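Local coordinates for protein putative laminarinase (Phanerochaete chrysosporium, PDB 2W39) that is a secreted family 16 glycoside hydrolase that probably cleaves beta-glucans such as laminarin and lichenin, at residues N128-H133 and V167-A172; T145-A150 and T226-F231. All blocks are in the same frame, centred on the assembly; numbering follows the deposited sequence. Where two conformers were deposited one is given.

Contact 1. Residues N128-H133 and V167-A172. With LGC (D-glucono-1,5-lactone), chain D; BGC (beta-D-glucopyranose), chain B.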
loop_
_atom_site.group_PDB
_atom_site.type_symbol
_atom_site.label_atom_id
_atom_site.label_comp_id
_atom_site.label_asym_id
_atom_site.label_seq_id
_atom_site.Cartn_x
_atom_site.Cartn_y
_atom_site.Cartn_z
ATOM N N ASN A 128 5.240 7.980 -4.939
ATOM C CA ASN A 128 5.061 6.701 -4.276
ATOM C C ASN A 128 6.414 6.064 -3.976
ATOM O O ASN A 128 7.365 6.219 -4.741
ATOM C CB ASN A 128 4.280 5.760 -5.190
ATOM C CG ASN A 128 3.879 4.490 -4.486
ATOM O OD1 ASN A 128 3.248 4.549 -3.440
ATOM N ND2 ASN A 128 4.270 3.341 -5.031
ATOM N N ALA A 129 6.453 5.331 -2.874
ATOM C CA ALA A 129 7.618 4.524 -2.507
ATOM C C ALA A 129 7.227 3.047 -2.539
ATOM O O ALA A 129 6.174 2.675 -2.011
ATOM C CB ALA A 129 8.124 4.907 -1.120
ATOM N N MET A 130 8.108 2.222 -3.106
ATOM C CA MET A 130 7.960 0.770 -3.170
ATOM C C MET A 130 9.194 0.206 -2.476
ATOM O O MET A 130 10.320 0.571 -2.821
ATOM C CB MET A 130 7.878 0.327 -4.624
ATOM C CG MET A 130 6.599 0.882 -5.288
ATOM S SD MET A 130 6.791 1.443 -6.997
ATOM C CE MET A 130 7.894 2.855 -6.747
ATOM N N THR A 131 8.990 -0.654 -1.476
ATOM C CA THR A 131 10.051 -0.965 -0.516
ATOM C C THR A 131 9.946 -2.407 -0.069
ATOM O O THR A 131 8.842 -2.913 0.172
ATOM C CB THR A 131 9.901 -0.049 0.718
ATOM O OG1 THR A 131 9.812 1.316 0.298
ATOM C CG2 THR A 131 11.064 -0.183 1.666
ATOM N N LEU A 132 11.104 -3.050 0.093
ATOM C CA LEU A 132 11.128 -4.337 0.792
ATOM C C LEU A 132 11.702 -4.166 2.185
ATOM O O LEU A 132 12.643 -3.383 2.395
ATOM C CB LEU A 132 11.981 -5.387 0.075
ATOM C CG LEU A 132 11.737 -5.593 -1.412
ATOM C CD1 LEU A 132 12.556 -6.763 -1.908
ATOM C CD2 LEU A 132 10.268 -5.794 -1.748
ATOM N N HIS A 133 11.153 -4.921 3.129
ATOM C CA HIS A 133 11.714 -5.033 4.480
ATOM C C HIS A 133 11.926 -6.512 4.740
ATOM O O HIS A 133 11.004 -7.308 4.565
ATOM C CB HIS A 133 10.735 -4.499 5.531
ATOM C CG HIS A 133 10.296 -3.087 5.317
ATOM N ND1 HIS A 133 10.598 -2.071 6.194
ATOM C CD2 HIS A 133 9.534 -2.527 4.346
ATOM C CE1 HIS A 133 10.058 -0.943 5.765
ATOM N NE2 HIS A 133 9.412 -1.192 4.642
ATOM N N VAL A 167 12.433 2.270 -3.449
ATOM C CA VAL A 167 12.500 2.860 -4.769
ATOM C C VAL A 167 11.385 3.890 -4.846
ATOM O O VAL A 167 10.237 3.600 -4.488
ATOM C CB VAL A 167 12.293 1.798 -5.877
ATOM C CG1 VAL A 167 12.246 2.445 -7.272
ATOM C CG2 VAL A 167 13.398 0.736 -5.825
ATOM N N GLN A 168 11.724 5.087 -5.325
ATOM C CA GLN A 168 10.749 6.157 -5.551
ATOM C C GLN A 168 10.244 6.113 -6.993
ATOM O O GLN A 168 11.050 6.065 -7.928
ATOM C CB GLN A 168 11.403 7.522 -5.287
ATOM C CG GLN A 168 11.971 7.696 -3.886
ATOM C CD GLN A 168 10.926 8.103 -2.872
ATOM O OE1 GLN A 168 10.622 7.352 -1.938
ATOM N NE2 GLN A 168 10.372 9.305 -3.041
ATOM N N ALA A 169 8.925 6.142 -7.186
ATOM C CA ALA A 169 8.360 6.222 -8.537
ATOM C C ALA A 169 8.793 7.515 -9.235
ATOM O O ALA A 169 9.039 8.525 -8.566
ATOM C CB ALA A 169 6.859 6.132 -8.502
ATOM N N PRO A 170 8.899 7.494 -10.574
ATOM C CA PRO A 170 9.427 8.664 -11.278
ATOM C C PRO A 170 8.452 9.800 -11.491
ATOM O O PRO A 170 8.898 10.888 -11.878
ATOM C CB PRO A 170 9.851 8.084 -12.632
ATOM C CG PRO A 170 8.922 6.916 -12.833
ATOM C CD PRO A 170 8.740 6.334 -11.474
ATOM N N THR A 171 7.154 9.569 -11.317
ATOM C CA THR A 171 6.165 10.625 -11.589
ATOM C C THR A 171 5.374 11.025 -10.355
ATOM O O THR A 171 5.099 10.213 -9.464
ATOM C CB THR A 171 5.171 10.254 -12.711
ATOM O OG1 THR A 171 4.343 9.168 -12.279
ATOM C CG2 THR A 171 5.898 9.898 -14.025
ATOM N N ALA A 172 4.960 12.291 -10.324
ATOM C CA ALA A 172 4.146 12.807 -9.229
ATOM C C ALA A 172 2.805 12.085 -9.118
ATOM O O ALA A 172 2.313 11.853 -8.004
ATOM C CB ALA A 172 3.925 14.289 -9.378
HETATM C C1 LGC D . 6.256 -0.426 6.533
HETATM C C2 LGC D . 6.348 -0.987 7.920
HETATM O O5 LGC D . 5.004 -0.365 5.780
HETATM O O1 LGC D . 7.261 0.016 5.998
HETATM O O2 LGC D . 7.368 -2.003 7.986
HETATM C C3 LGC D . 4.987 -1.518 8.386
HETATM O O3 LGC D . 4.964 -1.614 9.821
HETATM C C4 LGC D . 3.868 -0.602 7.889
HETATM O O4 LGC D . 2.629 -0.911 8.518
HETATM C C5 LGC D . 3.773 -0.794 6.380
HETATM C C6 LGC D . 2.635 -0.043 5.696
HETATM O O6 LGC D . 2.660 1.365 5.974
HETATM C C2 BGC B . 6.331 -0.579 7.725
HETATM C C3 BGC B . 5.132 -1.370 8.254
HETATM C C4 BGC B . 3.863 -0.608 7.909
HETATM C C5 BGC B . 3.718 -0.662 6.396
HETATM C C6 BGC B . 2.418 -0.016 5.935
HETATM C C1 BGC B . 6.129 0.080 6.345
HETATM O O1 BGC B . 6.509 1.467 6.423
HETATM O O2 BGC B . 7.485 -1.434 7.679
HETATM O O3 BGC B . 5.243 -1.587 9.673
HETATM O O4 BGC B . 2.723 -1.190 8.540
HETATM O O5 BGC B . 4.816 0.005 5.752
HETATM O O6 BGC B . 2.583 1.406 5.875
#
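Ala-169 N donates to Asn-128 O at 2.9 Å, and an N-H...O angle of 170° makes this a nearly straight bond just past the end of strand 165-168. The next bonds pair Met-130 with Val-167 in both directions: Met-130 N reaches Val-167 O at 2.9 Å, while Val-167 N reaches Met-130 O at 2.8 Å with a more bent angle of 144°. Ala-129 and Gln-168 form the antiparallel non-hydrogen-bonded pair between them, and Ala-129 CA adds a C-H...O contact of 3.4 Å to Val-167 O. Asn-128 turns its amide to the neighbouring strand 115-120, with OD1 accepting from Glu-120 N and ND2 donating to Ile-118 O. The Met-130 chain bends at chi3 (-66°), which sets CE 3.3 Å from Val-167 O and 3.9 Å from Ala-169 CB. Two strands of the family 16 beta sandwich are joined here: Met-130 and Val-167 lie on the face that packs on Ala-229 of the opposing sheet, whereas the His-133 side chain reaches the sugar site. There, lactone and glucose occupy overlapping positions. His-133 NE2 is 2.8 Å from lactone O1, and lactone O2 sits 3.6 Å above the ring plane, offset toward the rim. ND1 is hydrogen-bonded to Asn-162 OD1, which limits ring rotation; Asn-162 is itself a first-shell residue, its ND2 binding the glucose. NE2 makes a weak bond to Asp-117 OD2. An alanine in place of His-133 would probably leave Asn-162 OD1 without this ring partner and open a gap beside the lactone carbonyl oxygen.

Contact 2. Residues T145-A150 and T226-F231; sequences TMTGHA and TPTAFF
Phe-230 presents its ring to the backbone of Thr-145: Thr-145 N lies at the ring edge and in its plane, while Thr-145 O approaches CD1 obliquely at 3.3 Å. The ring's CG is anti to the backbone N (chi1 -178°), and the side chain also touches Phe-195 and Lys-197 of strand 195-202. Thr-145 O also lies 3.8 Å from CG of the puckered Pro-227 ring. Methyl groups supply further packing, with Thr-145 and Thr-226 crossing at about a right angle and Thr-226 CG2 lying 3.6 Å from Met-146 CA. Met-146 places CG between its backbone N and carbonyl carbon (chi1 63°); its extended chain then brings SD to Phe-230 N, a weak N-H...S hydrogen bond. Two backbone bonds fix the neighbouring peptides: Thr-147 N to Pro-227 O at 2.9 Å, and Gly-148 N to Thr-228 O at 2.8 Å. The second leaves little room, since a beta carbon in the usual place on Gly-148 would lie 2.6 Å from Thr-228 O. A water bridges Thr-147 OG1 and Thr-228 OG1, 2.7 Å from the former, and Thr-228 OG1 is also bonded to Phe-200 N. The geometry thus joins the loop that precedes strand 149-152 of one sheet to the start of strand 229-232 in the other sheet of the sandwich. Strand 229-232 pairs with strand 195-202, where Thr-228 and Ala-229 both face Val-198, the signature of a classic beta bulge.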
loop_
_atom_site.group_PDB
_atom_site.type_symbol
_atom_site.label_atom_id
_atom_site.label_comp_id
_atom_site.label_asym_id
_atom_site.label_seq_id
_atom_site.Cartn_x
_atom_site.Cartn_y
_atom_site.Cartn_z
ATOM N N THR A 145 17.609 -2.492 -13.883
ATOM C CA THR A 145 16.664 -1.961 -14.845
ATOM C C THR A 145 15.280 -1.714 -14.236
ATOM O O THR A 145 14.536 -2.654 -13.912
ATOM C CB THR A 145 16.628 -2.866 -16.082
ATOM O OG1 THR A 145 17.892 -2.734 -16.732
ATOM C CG2 THR A 145 15.552 -2.445 -17.050
ATOM N N MET A 146 14.940 -0.429 -14.141
ATOM C CA MET A 146 13.650 0.016 -13.615
ATOM C C MET A 146 13.515 1.482 -13.960
ATOM O O MET A 146 14.513 2.138 -14.293
ATOM C CB MET A 146 13.579 -0.193 -12.100
ATOM C CG MET A 146 14.600 0.612 -11.313
ATOM S SD MET A 146 14.651 0.035 -9.620
ATOM C CE MET A 146 15.860 1.158 -8.918
ATOM N N THR A 147 12.298 2.013 -13.901
ATOM C CA THR A 147 12.103 3.438 -14.182
ATOM C C THR A 147 12.228 4.333 -12.948
ATOM O O THR A 147 12.455 5.543 -13.067
ATOM C CB THR A 147 10.759 3.706 -14.847
ATOM O OG1 THR A 147 9.740 3.412 -13.890
ATOM C CG2 THR A 147 10.560 2.856 -16.096
ATOM N N GLY A 148 12.100 3.750 -11.765
ATOM C CA GLY A 148 12.209 4.499 -10.524
ATOM C C GLY A 148 13.636 4.678 -10.032
ATOM O O GLY A 148 14.607 4.190 -10.635
ATOM N N HIS A 149 13.750 5.338 -8.885
ATOM C CA HIS A 149 15.032 5.752 -8.324
ATOM C C HIS A 149 15.216 5.117 -6.947
ATOM O O HIS A 149 14.421 5.358 -6.043
ATOM C CB HIS A 149 15.064 7.289 -8.212
ATOM C CG HIS A 149 16.143 7.811 -7.323
ATOM N ND1 HIS A 149 17.452 7.918 -7.737
ATOM C CD2 HIS A 149 16.112 8.252 -6.043
ATOM C CE1 HIS A 149 18.185 8.402 -6.751
ATOM N NE2 HIS A 149 17.398 8.610 -5.710
ATOM N N ALA A 150 16.269 4.318 -6.772
ATOM C CA ALA A 150 16.543 3.672 -5.491
ATOM C C ALA A 150 16.947 4.703 -4.445
ATOM O O ALA A 150 17.704 5.635 -4.754
ATOM C CB ALA A 150 17.641 2.641 -5.655
ATOM N N THR A 226 9.367 -2.273 -18.792
ATOM C CA THR A 226 10.249 -2.138 -17.653
ATOM C C THR A 226 9.465 -1.787 -16.388
ATOM O O THR A 226 8.614 -0.900 -16.412
ATOM C CB THR A 226 11.291 -1.075 -17.983
ATOM O OG1 THR A 226 12.071 -1.576 -19.065
ATOM C CG2 THR A 226 12.176 -0.755 -16.803
ATOM N N PRO A 227 9.764 -2.471 -15.269
ATOM C CA PRO A 227 9.066 -2.155 -14.026
ATOM C C PRO A 227 9.446 -0.788 -13.460
ATOM O O PRO A 227 10.515 -0.237 -13.749
ATOM C CB PRO A 227 9.511 -3.282 -13.080
ATOM C CG PRO A 227 10.853 -3.661 -13.582
ATOM C CD PRO A 227 10.750 -3.556 -15.086
ATOM N N THR A 228 8.562 -0.245 -12.642
ATOM C CA THR A 228 8.836 0.975 -11.908
ATOM C C THR A 228 9.875 0.733 -10.805
ATOM O O THR A 228 10.804 1.527 -10.623
ATOM C CB THR A 228 7.527 1.527 -11.328
ATOM O OG1 THR A 228 6.566 1.665 -12.384
ATOM C CG2 THR A 228 7.756 2.869 -10.685
ATOM N N ALA A 229 9.688 -0.366 -10.061
ATOM C CA ALA A 229 10.659 -0.804 -9.057
ATOM C C ALA A 229 11.036 -2.241 -9.359
ATOM O O ALA A 229 10.185 -3.067 -9.670
ATOM C CB ALA A 229 10.072 -0.710 -7.636
ATOM N N PHE A 230 12.328 -2.534 -9.253
ATOM C CA PHE A 230 12.884 -3.872 -9.485
ATOM C C PHE A 230 13.773 -4.212 -8.311
ATOM O O PHE A 230 14.670 -3.444 -7.929
ATOM C CB PHE A 230 13.699 -3.831 -10.785
ATOM C CG PHE A 230 14.326 -5.154 -11.229
ATOM C CD1 PHE A 230 15.502 -5.121 -11.971
ATOM C CD2 PHE A 230 13.745 -6.399 -10.972
ATOM C CE1 PHE A 230 16.090 -6.281 -12.443
ATOM C CE2 PHE A 230 14.327 -7.571 -11.448
ATOM C CZ PHE A 230 15.507 -7.500 -12.187
ATOM N N PHE A 231 13.506 -5.380 -7.747
ATOM C CA PHE A 231 14.264 -5.945 -6.633
ATOM C C PHE A 231 14.778 -7.303 -7.091
ATOM O O PHE A 231 14.135 -8.330 -6.884
ATOM C CB PHE A 231 13.378 -6.069 -5.399
ATOM C CG PHE A 231 12.832 -4.756 -4.932
ATOM C CD1 PHE A 231 11.509 -4.387 -5.212
ATOM C CD2 PHE A 231 13.636 -3.865 -4.216
ATOM C CE1 PHE A 231 11.020 -3.147 -4.773
ATOM C CE2 PHE A 231 13.144 -2.634 -3.777
ATOM C CZ PHE A 231 11.831 -2.283 -4.058
HETATM O O HOH W 1 7.124 3.284 -14.415
#

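How the contacts relate
From the N terminus the segments come in the order 128-133, 145-150, 167-172 and 226-231, so the two contacts cross. Contact 1 closes a loop of 33 residues that holds segment 145-150. Contact 2 closes one of 75 residues that holds segment 167-172 and returns to the other sheet. The Cys-155 to Cys-165 disulfide lies within both loops. The contacts' centres are 9 Å apart and they touch directly: a probable hydrogen bond of 2.8 Å runs between Gln-168 N and His-149 O, joining neighbouring strands 165-168 and 149-152, while Phe-231 packs on Leu-132 across the sandwich. Contact 1 thus works within one sheet, and contact 2 ties that sheet's border loop to the opposing one.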